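Ectoine dioxygenase (Sphingopyxis alaskensis, PDB 4MHR) catalyses the iron- and 2-oxoglutarate-dependent hydroxylation of L-ectoine to 5-hydroxyectoine, a compatible solute that protects cells against osmotic stress. Local coordinates at residues R112-A117 / L269-V274. Numbering follows the deposited sequence.
Sequences RLAADA and LVYNAV
Y271 and L269, two residues apart on one face of strand 264-273, both reach A114 of helix 108-115, a worked example of a helix packed against the sheet of a cupin fold, here in a PhyH-family dioxygenase. The polar part is one hydrogen bond, from Y271 OH to the carbonyl oxygen of A114, 2.6 Å long. The phenol meets this oxygen at the ring edge and in the ring plane, while the C=O...donor angle of 123° places the hydroxyl on a lone pair in the carbonyl plane. Y271 CG stands anti to its own carbonyl carbon (chi1 -65°). L119 and A123 of helix 117-127 also touch the Y271 side chain. A phenylalanine here would probably leave the carbonyl oxygen of A114, a buried residue, without this hydroxyl donor and take away the polar tie between strand and helix.

The apolar part belongs to L269. Its CD1 packs against A114 CA at 3.7 Å. L269 CD1 and CD2 each lie 4.0 Å from A114 CB. L269 CD1 also approaches L113 CG at 4.3 Å. L119 touches L113, L269 and Y271 alike, so the next helix shares this core. The side chain of L269 lies about 8 Å from that of Q135, which binds L-ectoine, too far for direct contact.

Within the helical segment, a salt bridge joins R112 to D116, four residues on: R112 NH1 meets the anti lone pair of D116 OD1 at 2.7 Å, nearly straight at 169°, with the acceptor in the guanidinium plane.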
ATOM      1  N   ARG A 112      -0.374  12.599  11.323  1.00 35.14           N
ATOM      2  CA  ARG A 112      -1.601  13.332  11.137  1.00 31.75           C
ATOM      3  C   ARG A 112      -2.262  12.995   9.780  1.00 31.25           C
ATOM      4  O   ARG A 112      -3.480  12.925   9.706  1.00 30.47           O
ATOM      5  CB  ARG A 112      -1.326  14.835  11.222  1.00 31.20           C
ATOM      6  CG  ARG A 112      -2.533  15.753  11.131  1.00 30.89           C
ATOM      7  CD  ARG A 112      -3.711  15.394  12.059  1.00 32.45           C
ATOM      8  NE  ARG A 112      -4.827  16.298  11.733  1.00 31.52           N
ATOM      9  CZ  ARG A 112      -5.663  16.156  10.707  1.00 35.57           C
ATOM     10  NH1 ARG A 112      -5.557  15.105   9.857  1.00 33.52           N
ATOM     11  NH2 ARG A 112      -6.621  17.048  10.504  1.00 33.39           N
ATOM     12  N   LEU A 113      -1.465  12.872   8.716  1.00 29.76           N
ATOM     13  CA  LEU A 113      -1.995  12.365   7.427  1.00 30.41           C
ATOM     14  C   LEU A 113      -2.681  10.993   7.635  1.00 29.89           C
ATOM     15  O   LEU A 113      -3.833  10.809   7.261  1.00 28.82           O
ATOM     16  CB  LEU A 113      -0.906  12.308   6.373  1.00 30.51           C
ATOM     17  CG  LEU A 113      -1.273  11.694   5.024  1.00 26.67           C
ATOM     18  CD1 LEU A 113      -2.278  12.564   4.317  1.00 23.64           C
ATOM     19  CD2 LEU A 113      -0.038  11.568   4.188  1.00 28.69           C
ATOM     20  N   ALA A 114      -2.011  10.075   8.324  1.00 30.03           N
ATOM     21  CA  ALA A 114      -2.493   8.749   8.438  1.00 27.50           C
ATOM     22  C   ALA A 114      -3.812   8.737   9.149  1.00 31.02           C
ATOM     23  O   ALA A 114      -4.704   7.914   8.816  1.00 27.17           O
ATOM     24  CB  ALA A 114      -1.492   7.875   9.163  1.00 29.53           C
ATOM     25  N   ALA A 115      -3.964   9.647  10.125  1.00 28.59           N
ATOM     26  CA  ALA A 115      -5.173   9.701  10.984  1.00 28.01           C
ATOM     27  C   ALA A 115      -6.279  10.477  10.341  1.00 28.51           C
ATOM     28  O   ALA A 115      -7.398  10.536  10.856  1.00 29.42           O
ATOM     29  CB  ALA A 115      -4.845  10.314  12.399  1.00 32.69           C
ATOM     30  N   ASP A 116      -6.002  11.162   9.255  1.00 27.19           N
ATOM     31  CA  ASP A 116      -7.009  12.044   8.730  1.00 28.99           C
ATOM     32  C   ASP A 116      -8.267  11.278   8.245  1.00 32.97           C
ATOM     33  O   ASP A 116      -8.187  10.231   7.578  1.00 30.13           O
ATOM     34  CB  ASP A 116      -6.411  12.834   7.583  1.00 28.76           C
ATOM     35  CG  ASP A 116      -7.296  13.947   7.127  1.00 35.84           C
ATOM     36  OD1 ASP A 116      -7.066  15.063   7.640  1.00 36.77           O
ATOM     37  OD2 ASP A 116      -8.179  13.747   6.232  1.00 35.76           O
ATOM     38  N   ALA A 117      -9.413  11.800   8.593  1.00 33.48           N
ATOM     39  CA  ALA A 117     -10.696  11.202   8.277  1.00 35.08           C
ATOM     40  C   ALA A 117     -10.883  10.902   6.770  1.00 34.84           C
ATOM     41  O   ALA A 117     -11.502   9.911   6.405  1.00 30.49           O
ATOM     42  CB  ALA A 117     -11.800  12.132   8.734  1.00 37.88           C
ATOM     43  N   LEU A 269       0.669   4.205   3.120  1.00 24.60           N
ATOM     44  CA  LEU A 269       0.085   3.865   4.431  1.00 27.39           C
ATOM     45  C   LEU A 269      -0.663   2.547   4.339  1.00 27.17           C
ATOM     46  O   LEU A 269      -1.522   2.423   3.481  1.00 25.69           O
ATOM     47  CB  LEU A 269      -0.854   4.974   4.852  1.00 26.87           C
ATOM     48  CG  LEU A 269      -0.259   6.382   4.941  1.00 30.84           C
ATOM     49  CD1 LEU A 269      -1.311   7.446   5.164  1.00 34.49           C
ATOM     50  CD2 LEU A 269       0.732   6.425   6.105  1.00 38.96           C
ATOM     51  N   VAL A 270      -0.316   1.560   5.166  1.00 24.12           N
ATOM     52  CA  VAL A 270      -1.039   0.323   5.221  1.00 24.63           C
ATOM     53  C   VAL A 270      -1.943   0.292   6.442  1.00 25.55           C
ATOM     54  O   VAL A 270      -1.475   0.284   7.594  1.00 26.91           O
ATOM     55  CB  VAL A 270      -0.104  -0.903   5.213  1.00 26.57           C
ATOM     56  CG1 VAL A 270      -0.902  -2.208   5.211  1.00 26.69           C
ATOM     57  CG2 VAL A 270       0.856  -0.854   4.016  1.00 28.88           C
ATOM     58  N   TYR A 271      -3.247   0.201   6.181  1.00 24.82           N
ATOM     59  CA  TYR A 271      -4.284   0.100   7.241  1.00 24.09           C
ATOM     60  C   TYR A 271      -4.659  -1.355   7.376  1.00 23.54           C
ATOM     61  O   TYR A 271      -4.931  -2.045   6.381  1.00 25.32           O
ATOM     62  CB  TYR A 271      -5.496   0.965   6.865  1.00 23.91           C
ATOM     63  CG  TYR A 271      -5.270   2.432   6.795  1.00 24.20           C
ATOM     64  CD1 TYR A 271      -5.506   3.260   7.917  1.00 26.00           C
ATOM     65  CD2 TYR A 271      -4.799   3.037   5.644  1.00 27.35           C
ATOM     66  CE1 TYR A 271      -5.316   4.658   7.840  1.00 27.37           C
ATOM     67  CE2 TYR A 271      -4.573   4.428   5.581  1.00 26.19           C
ATOM     68  CZ  TYR A 271      -4.794   5.213   6.698  1.00 27.08           C
ATOM     69  OH  TYR A 271      -4.599   6.559   6.628  1.00 27.98           O
ATOM     70  N   ASN A 272      -4.644  -1.868   8.586  1.00 25.69           N
ATOM     71  CA  ASN A 272      -5.156  -3.199   8.892  1.00 25.04           C
ATOM     72  C   ASN A 272      -6.337  -3.134   9.894  1.00 28.27           C
ATOM     73  O   ASN A 272      -6.360  -2.286  10.734  1.00 25.70           O
ATOM     74  CB  ASN A 272      -4.045  -4.093   9.428  1.00 26.12           C
ATOM     75  CG  ASN A 272      -4.454  -5.591   9.463  1.00 26.60           C
ATOM     76  OD1 ASN A 272      -5.282  -6.079   8.675  1.00 24.36           O
ATOM     77  ND2 ASN A 272      -3.815  -6.347  10.354  1.00 26.40           N
ATOM     78  N   ALA A 273      -7.302  -4.042   9.794  1.00 24.99           N
ATOM     79  CA  ALA A 273      -8.370  -4.101  10.776  1.00 23.68           C
ATOM     80  C   ALA A 273      -7.745  -4.552  12.114  1.00 26.03           C
ATOM     81  O   ALA A 273      -6.885  -5.478  12.149  1.00 25.32           O
ATOM     82  CB  ALA A 273      -9.466  -5.104  10.332  1.00 24.75           C
ATOM     83  N   VAL A 274      -8.155  -3.924  13.198  1.00 26.51           N
ATOM     84  CA  VAL A 274      -7.658  -4.372  14.555  1.00 27.63           C
ATOM     85  C   VAL A 274      -7.967  -5.843  14.857  1.00 30.56           C
ATOM     86  O   VAL A 274      -7.152  -6.486  15.472  1.00 31.56           O
ATOM     87  CB  VAL A 274      -8.121  -3.448  15.714  1.00 29.86           C
ATOM     88  CG1 VAL A 274      -7.660  -2.012  15.536  1.00 27.64           C
ATOM     89  CG2 VAL A 274      -9.653  -3.470  15.824  1.00 34.23           C
TER